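Local coordinates for 3-keto-5-aminohexanoate cleavage protein (Burkholderia xenovorans LB400, PDB 3E02) that probably cleaves 3-keto-5-aminohexanoate or a related beta-keto acid, as a zinc-dependent enzyme of the BKACE family with a TIM-barrel fold, at residues 110-115 and 167-172; 195-200 and 227-232. All blocks are in the same frame, centred on the assembly; numbering follows the deposited sequence.

Contact 1: residues 110-115 and 167-172; sequences ASMNMG and TRFEFE
Ala110 to Asn113 and Phe169 to Glu172 pair as neighbouring parallel strands in the barrel wall of this TIM-barrel enzyme, one side of the pair turned to the helices and the other to the zinc. Five backbone hydrogen bonds define the register, from Ala110 N to Arg168 O at the start to Met114 N on Glu172 O (3.0 Å) just past the end of strand 110-113. The short strand axes diverge by 39°, a strong twist.

On the helix-facing side, the selenomethionine Met112 starts anti to its backbone N (chi1 179°) and then bends twice, which brings its methyl over the Phe169 ring: CE stands 4.0 Å from the ring centroid, 29° off the normal, a CH-pi contact. The selenium of Met114 meets Phe171 obliquely, with SE 3.8 Å from Phe171 CD1. Helix 152-163 packs on Phe169, Phe171 and Met114, and helix 176-187 on Phe171 and Met114.

The other side is polar. In the modelled conformer of Glu170, Asn84 donates to OE1 and the side chain comes within about 3 Å of that of the zinc ligand His50. The Glu170 and Glu172 carboxylates approach without a hydrogen bond between them, a closeness left doubtful by Glu170's second conformer. Asn113 OD1, hydrogen-bonded to Tyr174, also lies 3.3 Å from Glu172 CG. The chemistry is thus two-sided: an apolar, selenium-aromatic layer under the helices and a buried, carboxylate-rich layer beside the metal.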
ATOM      1  N   ALA A 110     -13.139 -15.043  24.703  1.00 32.35           N
ATOM      2  CA  ALA A 110     -13.658 -16.005  23.729  1.00 33.36           C
ATOM      3  C   ALA A 110     -13.309 -15.517  22.340  1.00 33.60           C
ATOM      4  O   ALA A 110     -13.264 -14.303  22.109  1.00 33.59           O
ATOM      5  CB  ALA A 110     -15.178 -16.179  23.869  1.00 33.23           C
ATOM      6  N   SER A 111     -13.070 -16.442  21.412  1.00 34.68           N
ATOM      7  CA  SER A 111     -12.812 -16.060  20.022  1.00 36.09           C
ATOM      8  C   SER A 111     -14.150 -15.643  19.404  1.00 37.13           C
ATOM      9  O   SER A 111     -15.208 -16.083  19.860  1.00 37.07           O
ATOM     10  CB  SER A 111     -12.130 -17.180  19.219  1.00 36.59           C
ATOM     11  OG  SER A 111     -12.952 -18.312  19.099  1.00 40.65           O
HETATM   12  N   MSE A 112     -14.096 -14.759  18.411  1.00 37.61           N
HETATM   13  CA  MSE A 112     -15.295 -14.260  17.731  1.00 37.90           C
HETATM   14  C   MSE A 112     -14.947 -14.077  16.263  1.00 36.96           C
HETATM   15  O   MSE A 112     -14.252 -13.141  15.904  1.00 36.99           O
HETATM   16  CB  MSE A 112     -15.747 -12.943  18.389  1.00 37.98           C
HETATM   17  CG  MSE A 112     -16.975 -12.236  17.817  1.00 40.43           C
HETATM   18 SE   MSE A 112     -18.593 -13.280  17.894  0.75 44.33          SE
HETATM   19  CE  MSE A 112     -18.639 -13.779  19.838  1.00 40.63           C
ATOM     20  N   ASN A 113     -15.425 -14.990  15.425  1.00 37.37           N
ATOM     21  CA  ASN A 113     -15.141 -14.967  13.990  1.00 36.83           C
ATOM     22  C   ASN A 113     -15.986 -13.869  13.342  1.00 36.28           C
ATOM     23  O   ASN A 113     -17.209 -13.864  13.503  1.00 35.60           O
ATOM     24  CB  ASN A 113     -15.378 -16.348  13.417  1.00 39.13           C
ATOM     25  CG  ASN A 113     -14.424 -17.373  14.020  1.00 41.74           C
ATOM     26  OD1 ASN A 113     -13.224 -17.281  13.822  1.00 40.86           O
ATOM     27  ND2 ASN A 113     -14.957 -18.313  14.815  1.00 47.89           N
HETATM   28  N   MSE A 114     -15.319 -12.939  12.643  1.00 36.10           N
HETATM   29  CA  MSE A 114     -15.974 -11.705  12.134  1.00 35.63           C
HETATM   30  C   MSE A 114     -16.617 -11.723  10.748  1.00 35.00           C
HETATM   31  O   MSE A 114     -17.031 -10.682  10.243  1.00 36.30           O
HETATM   32  CB  MSE A 114     -15.022 -10.509  12.305  1.00 34.25           C
HETATM   33  CG  MSE A 114     -14.807 -10.096  13.754  1.00 34.77           C
HETATM   34 SE   MSE A 114     -16.471  -9.777  14.715  0.75 35.63          SE
HETATM   35  CE  MSE A 114     -17.254  -8.579  13.574  1.00 36.88           C
ATOM     36  N   GLY A 115     -16.768 -12.895  10.161  1.00 35.09           N
ATOM     37  CA  GLY A 115     -17.450 -12.980   8.876  1.00 35.23           C
ATOM     38  C   GLY A 115     -17.571 -14.395   8.396  1.00 35.07           C
ATOM     39  O   GLY A 115     -16.911 -15.292   8.928  1.00 37.21           O
ATOM     40  N   THR A 167     -17.315 -11.228  29.110  1.00 35.19           N
ATOM     41  CA  THR A 167     -16.300 -11.773  28.205  1.00 34.38           C
ATOM     42  C   THR A 167     -15.762 -10.707  27.270  1.00 34.04           C
ATOM     43  O   THR A 167     -16.537  -9.904  26.775  1.00 34.36           O
ATOM     44  CB  THR A 167     -16.913 -12.880  27.315  1.00 35.29           C
ATOM     45  OG1 THR A 167     -17.632 -13.802  28.137  1.00 34.75           O
ATOM     46  CG2 THR A 167     -15.842 -13.618  26.504  1.00 30.52           C
ATOM     47  N   ARG A 168     -14.441 -10.704  27.052  1.00 34.14           N
ATOM     48  CA  ARG A 168     -13.797  -9.854  26.047  1.00 34.61           C
ATOM     49  C   ARG A 168     -13.516 -10.749  24.848  1.00 35.09           C
ATOM     50  O   ARG A 168     -13.223 -11.938  25.005  1.00 34.72           O
ATOM     51  CB  ARG A 168     -12.493  -9.216  26.544  1.00 34.18           C
ATOM     52  CG  ARG A 168     -12.574  -8.431  27.838  1.00 37.36           C
ATOM     53  CD  ARG A 168     -13.770  -7.522  27.929  1.00 40.99           C
ATOM     54  NE  ARG A 168     -13.818  -6.560  26.826  1.00 44.33           N
ATOM     55  CZ  ARG A 168     -13.468  -5.273  26.881  1.00 45.98           C
ATOM     56  NH1 ARG A 168     -13.029  -4.706  27.993  1.00 50.89           N
ATOM     57  NH2 ARG A 168     -13.583  -4.524  25.796  1.00 44.21           N
ATOM     58  N   PHE A 169     -13.590 -10.198  23.645  1.00 35.54           N
ATOM     59  CA  PHE A 169     -13.391 -11.010  22.448  1.00 36.76           C
ATOM     60  C   PHE A 169     -12.088 -10.859  21.709  1.00 36.95           C
ATOM     61  O   PHE A 169     -11.510  -9.775  21.663  1.00 38.19           O
ATOM     62  CB  PHE A 169     -14.522 -10.763  21.441  1.00 37.90           C
ATOM     63  CG  PHE A 169     -15.882 -11.021  22.007  1.00 39.08           C
ATOM     64  CD1 PHE A 169     -16.248 -12.320  22.394  1.00 38.75           C
ATOM     65  CD2 PHE A 169     -16.798  -9.986  22.167  1.00 40.62           C
ATOM     66  CE1 PHE A 169     -17.513 -12.573  22.950  1.00 39.46           C
ATOM     67  CE2 PHE A 169     -18.068 -10.232  22.722  1.00 41.82           C
ATOM     68  CZ  PHE A 169     -18.426 -11.523  23.114  1.00 38.69           C
ATOM     69  N   GLU A 170     -11.634 -11.997  21.182  1.00 36.57           N
ATOM     70  CA  GLU A 170     -10.491 -12.081  20.273  0.50 36.77           C
ATOM     71  C   GLU A 170     -11.231 -12.071  18.923  1.00 37.26           C
ATOM     72  O   GLU A 170     -11.797 -13.092  18.527  1.00 37.68           O
ATOM     73  CB  GLU A 170      -9.689 -13.383  20.491  0.50 36.85           C
ATOM     74  CG  GLU A 170      -8.456 -13.639  19.555  0.50 37.20           C
ATOM     75  CD  GLU A 170      -7.980 -15.117  19.510  0.50 37.31           C
ATOM     76  OE1 GLU A 170      -8.677 -16.021  20.012  0.50 36.41           O
ATOM     77  OE2 GLU A 170      -6.911 -15.407  18.923  0.50 42.76           O
ATOM     78  N   PHE A 171     -11.248 -10.923  18.245  1.00 37.32           N
ATOM     79  CA  PHE A 171     -11.951 -10.781  16.957  1.00 35.87           C
ATOM     80  C   PHE A 171     -11.116 -11.391  15.832  1.00 36.13           C
ATOM     81  O   PHE A 171     -10.078 -10.819  15.463  1.00 36.57           O
ATOM     82  CB  PHE A 171     -12.259  -9.306  16.667  1.00 34.79           C
ATOM     83  CG  PHE A 171     -13.106  -8.640  17.710  1.00 34.34           C
ATOM     84  CD1 PHE A 171     -14.453  -8.966  17.834  1.00 34.55           C
ATOM     85  CD2 PHE A 171     -12.570  -7.669  18.564  1.00 33.52           C
ATOM     86  CE1 PHE A 171     -15.260  -8.352  18.804  1.00 34.07           C
ATOM     87  CE2 PHE A 171     -13.364  -7.037  19.531  1.00 32.91           C
ATOM     88  CZ  PHE A 171     -14.716  -7.383  19.655  1.00 34.56           C
ATOM     89  N   GLU A 172     -11.556 -12.532  15.295  1.00 34.68           N
ATOM     90  CA  GLU A 172     -10.808 -13.234  14.232  1.00 35.20           C
ATOM     91  C   GLU A 172     -11.227 -12.662  12.892  1.00 34.56           C
ATOM     92  O   GLU A 172     -12.375 -12.813  12.494  1.00 35.08           O
ATOM     93  CB  GLU A 172     -11.046 -14.745  14.201  1.00 36.36           C
ATOM     94  CG  GLU A 172     -11.131 -15.449  15.520  1.00 42.58           C
ATOM     95  CD  GLU A 172      -9.945 -15.241  16.407  1.00 52.80           C
ATOM     96  OE1 GLU A 172      -8.833 -14.988  15.920  1.00 57.06           O
ATOM     97  OE2 GLU A 172     -10.140 -15.373  17.617  1.00 56.93           O
TER

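Contact 2: residues 195-200 and 227-232; sequences FFLQCV and QDYYLS
Leu197 and Tyr229 make the tight apolar part of this parallel strand pair, their side chains crossing at about a right angle with CD1 of the modelled Leu197 conformer 3.4 Å from Tyr229 CD2. Tyr229 sets its CG between its own N and carbonyl carbon (chi1 84°), and its ring leans toward helix 211-225, where OH is hydrogen-bonded to Asp222. Farther along, on the helix side, Cys199 SG rests 3.8 Å from Leu231 CD1.

Five backbone hydrogen bonds bind the strands, among them Ser232 N to Leu197 O at 2.7 Å; the segment axes diverge by 23°. Strand 195-201, helix 211-225 and strand 229-235 form a beta-alpha-beta unit of the TIM barrel, the helix lying against the face that carries Leu197 and Tyr229.

On the reverse face, Phe196 swings its ring across to the neighbouring strand: CG is anti to the backbone N (chi1 -169°), CD1 touches Tyr230 CB, and CZ reaches Ser232 CB at 3.6 Å. Next along, Ser232 OG lies against the Gln198 amide, 2.8 Å from NE2 in a weak hydrogen bond, doubtful because Gln198 has a second conformer.

The solvent side is the partly exposed start of segment 227-232. There Asp228 runs alongside Phe195, its CB 3.7 Å from Phe195 CE2, with carboxylate and ring planes steeply inclined. Tyr230, likewise partly exposed, is held more loosely, meeting Phe196 through CB while its ring leads away from strand 195-201.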
ATOM      1  N   PHE A 195     -10.217  -3.199  21.274  1.00 40.17           N
ATOM      2  CA  PHE A 195     -10.587  -4.298  20.393  1.00 39.81           C
ATOM      3  C   PHE A 195      -9.338  -5.096  20.122  1.00 40.30           C
ATOM      4  O   PHE A 195      -8.369  -4.551  19.617  1.00 41.56           O
ATOM      5  CB  PHE A 195     -11.181  -3.793  19.079  1.00 40.34           C
ATOM      6  CG  PHE A 195     -12.238  -2.752  19.281  1.00 38.59           C
ATOM      7  CD1 PHE A 195     -13.412  -3.078  19.959  1.00 39.85           C
ATOM      8  CD2 PHE A 195     -12.040  -1.437  18.854  1.00 38.19           C
ATOM      9  CE1 PHE A 195     -14.402  -2.115  20.185  1.00 40.74           C
ATOM     10  CE2 PHE A 195     -13.027  -0.453  19.081  1.00 37.69           C
ATOM     11  CZ  PHE A 195     -14.204  -0.795  19.746  1.00 38.40           C
ATOM     12  N   PHE A 196      -9.355  -6.376  20.464  1.00 38.88           N
ATOM     13  CA  PHE A 196      -8.219  -7.256  20.215  1.00 38.08           C
ATOM     14  C   PHE A 196      -8.496  -7.910  18.858  1.00 38.50           C
ATOM     15  O   PHE A 196      -9.301  -8.849  18.784  1.00 38.73           O
ATOM     16  CB  PHE A 196      -8.065  -8.259  21.359  1.00 37.88           C
ATOM     17  CG  PHE A 196      -6.781  -9.030  21.310  1.00 39.24           C
ATOM     18  CD1 PHE A 196      -5.570  -8.389  21.539  1.00 37.52           C
ATOM     19  CD2 PHE A 196      -6.769 -10.391  21.039  1.00 42.34           C
ATOM     20  CE1 PHE A 196      -4.365  -9.097  21.492  1.00 37.71           C
ATOM     21  CE2 PHE A 196      -5.564 -11.103  20.996  1.00 40.51           C
ATOM     22  CZ  PHE A 196      -4.369 -10.446  21.224  1.00 38.19           C
ATOM     23  N   LEU A 197      -7.866  -7.358  17.808  1.00 39.12           N
ATOM     24  CA  LEU A 197      -8.024  -7.804  16.417  0.50 39.87           C
ATOM     25  C   LEU A 197      -6.982  -8.837  16.050  1.00 40.92           C
ATOM     26  O   LEU A 197      -5.786  -8.512  16.037  1.00 43.78           O
ATOM     27  CB  LEU A 197      -7.857  -6.637  15.422  0.50 41.11           C
ATOM     28  CG  LEU A 197      -8.722  -5.400  15.458  0.50 39.66           C
ATOM     29  CD1 LEU A 197      -8.414  -4.537  14.238  0.50 39.06           C
ATOM     30  CD2 LEU A 197     -10.162  -5.795  15.462  0.50 42.60           C
ATOM     31  N   GLN A 198      -7.424 -10.055  15.732  1.00 38.76           N
ATOM     32  CA  GLN A 198      -6.548 -11.149  15.328  0.50 38.61           C
ATOM     33  C   GLN A 198      -6.697 -11.352  13.805  1.00 39.46           C
ATOM     34  O   GLN A 198      -7.719 -11.899  13.352  1.00 40.46           O
ATOM     35  CB  GLN A 198      -6.932 -12.423  16.093  0.50 38.33           C
ATOM     36  CG  GLN A 198      -5.982 -13.631  15.915  0.50 39.77           C
ATOM     37  CD  GLN A 198      -4.688 -13.466  16.661  0.50 37.65           C
ATOM     38  OE1 GLN A 198      -3.632 -13.370  16.072  0.50 39.39           O
ATOM     39  NE2 GLN A 198      -4.774 -13.387  17.970  0.50 42.19           N
ATOM     40  N   CYS A 199      -5.698 -10.922  13.030  1.00 37.76           N
ATOM     41  CA  CYS A 199      -5.711 -11.095  11.574  1.00 37.05           C
ATOM     42  C   CYS A 199      -5.179 -12.494  11.253  1.00 36.34           C
ATOM     43  O   CYS A 199      -4.129 -12.887  11.763  1.00 36.71           O
ATOM     44  CB  CYS A 199      -4.903 -10.013  10.893  1.00 36.36           C
ATOM     45  SG  CYS A 199      -5.609  -8.372  11.228  1.00 40.48           S
ATOM     46  N   VAL A 200      -5.894 -13.216  10.391  1.00 34.96           N
ATOM     47  CA  VAL A 200      -5.627 -14.626  10.084  1.00 35.22           C
ATOM     48  C   VAL A 200      -5.252 -14.794   8.624  1.00 34.98           C
ATOM     49  O   VAL A 200      -6.069 -14.513   7.738  1.00 34.75           O
ATOM     50  CB  VAL A 200      -6.873 -15.484  10.397  1.00 35.29           C
ATOM     51  CG1 VAL A 200      -6.591 -16.946  10.149  1.00 35.87           C
ATOM     52  CG2 VAL A 200      -7.343 -15.249  11.846  1.00 35.18           C
ATOM     53  N   GLN A 227      -6.808   4.497  17.608  1.00 44.02           N
ATOM     54  CA  GLN A 227      -6.060   4.036  18.799  1.00 46.20           C
ATOM     55  C   GLN A 227      -6.830   3.066  19.726  1.00 46.27           C
ATOM     56  O   GLN A 227      -6.331   2.707  20.809  1.00 47.50           O
ATOM     57  CB  GLN A 227      -5.545   5.266  19.569  1.00 47.68           C
ATOM     58  CG  GLN A 227      -4.514   6.070  18.778  1.00 54.50           C
ATOM     59  CD  GLN A 227      -3.220   5.281  18.529  1.00 63.69           C
ATOM     60  OE1 GLN A 227      -2.876   4.964  17.377  1.00 70.99           O
ATOM     61  NE2 GLN A 227      -2.533   4.909  19.612  1.00 67.42           N
ATOM     62  N   ASP A 228      -8.006   2.606  19.283  1.00 44.61           N
ATOM     63  CA  ASP A 228      -8.851   1.720  20.079  1.00 43.84           C
ATOM     64  C   ASP A 228      -8.614   0.223  19.888  1.00 41.57           C
ATOM     65  O   ASP A 228      -9.389  -0.552  20.428  1.00 40.93           O
ATOM     66  CB  ASP A 228     -10.340   2.048  19.812  1.00 45.12           C
ATOM     67  CG  ASP A 228     -10.737   3.437  20.284  1.00 47.44           C
ATOM     68  OD1 ASP A 228     -10.103   3.969  21.217  1.00 51.24           O
ATOM     69  OD2 ASP A 228     -11.724   3.978  19.749  1.00 50.28           O
ATOM     70  N   TYR A 229      -7.562  -0.198  19.171  1.00 40.30           N
ATOM     71  CA  TYR A 229      -7.341  -1.632  18.941  1.00 39.72           C
ATOM     72  C   TYR A 229      -5.904  -2.118  19.141  1.00 38.59           C
ATOM     73  O   TYR A 229      -4.954  -1.351  19.019  1.00 36.18           O
ATOM     74  CB  TYR A 229      -7.830  -2.035  17.532  1.00 38.89           C
ATOM     75  CG  TYR A 229      -6.856  -1.797  16.405  1.00 37.92           C
ATOM     76  CD1 TYR A 229      -6.744  -0.544  15.797  1.00 38.41           C
ATOM     77  CD2 TYR A 229      -6.040  -2.834  15.929  1.00 37.30           C
ATOM     78  CE1 TYR A 229      -5.843  -0.318  14.765  1.00 42.61           C
ATOM     79  CE2 TYR A 229      -5.138  -2.624  14.894  1.00 38.34           C
ATOM     80  CZ  TYR A 229      -5.042  -1.368  14.308  1.00 40.72           C
ATOM     81  OH  TYR A 229      -4.148  -1.171  13.295  1.00 43.56           O
ATOM     82  N   TYR A 230      -5.786  -3.418  19.426  1.00 38.37           N
ATOM     83  CA  TYR A 230      -4.504  -4.121  19.454  1.00 39.22           C
ATOM     84  C   TYR A 230      -4.508  -5.056  18.265  1.00 38.20           C
ATOM     85  O   TYR A 230      -5.528  -5.705  17.999  1.00 39.13           O
ATOM     86  CB  TYR A 230      -4.331  -4.974  20.691  1.00 40.49           C
ATOM     87  CG  TYR A 230      -4.040  -4.193  21.910  1.00 40.92           C
ATOM     88  CD1 TYR A 230      -2.774  -3.627  22.107  1.00 42.53           C
ATOM     89  CD2 TYR A 230      -5.006  -4.031  22.903  1.00 43.11           C
ATOM     90  CE1 TYR A 230      -2.493  -2.906  23.251  1.00 45.17           C
ATOM     91  CE2 TYR A 230      -4.732  -3.318  24.036  1.00 43.59           C
ATOM     92  CZ  TYR A 230      -3.486  -2.762  24.215  1.00 43.22           C
ATOM     93  OH  TYR A 230      -3.253  -2.048  25.354  1.00 48.23           O
ATOM     94  N   LEU A 231      -3.377  -5.118  17.566  1.00 37.52           N
ATOM     95  CA  LEU A 231      -3.180  -6.019  16.434  1.00 36.93           C
ATOM     96  C   LEU A 231      -2.594  -7.319  16.969  1.00 37.18           C
ATOM     97  O   LEU A 231      -1.702  -7.288  17.824  1.00 36.22           O
ATOM     98  CB  LEU A 231      -2.182  -5.421  15.430  1.00 36.99           C
ATOM     99  CG  LEU A 231      -1.764  -6.248  14.206  1.00 37.95           C
ATOM    100  CD1 LEU A 231      -2.976  -6.518  13.308  1.00 39.99           C
ATOM    101  CD2 LEU A 231      -0.617  -5.585  13.447  1.00 37.31           C
ATOM    102  N   SER A 232      -3.139  -8.448  16.506  1.00 35.74           N
ATOM    103  CA  SER A 232      -2.539  -9.761  16.719  1.00 34.94           C
ATOM    104  C   SER A 232      -2.560 -10.460  15.354  1.00 35.00           C
ATOM    105  O   SER A 232      -3.377 -10.124  14.463  1.00 33.80           O
ATOM    106  CB  SER A 232      -3.237 -10.560  17.814  1.00 35.57           C
ATOM    107  OG  SER A 232      -2.497 -11.743  18.114  1.00 35.92           O
TER

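How the contacts relate
Contacts 1 and 2 are consecutive pieces of one barrel wall: strands 168-173 and 195-201 are themselves parallel neighbours, so the four strands run 109-113, 168-173, 195-201, 229-235 across the sheet. The contact centres lie about 10 Å apart. Probable backbone hydrogen bonds join them, Phe171 N to Phe196 O at 2.9 Å and Gln198 N to Phe171 O at 2.8 Å. A further, doubtful link is the weak bond from Gln198 NE2 to Glu170 OE2, between side chains each modelled in two conformers. Relative to the zinc held by His50, His52 and Glu259, contact 1 is nearer: the side chain of Ser111 is about 5 Å from the ion, that of Gln198 about 9 Å.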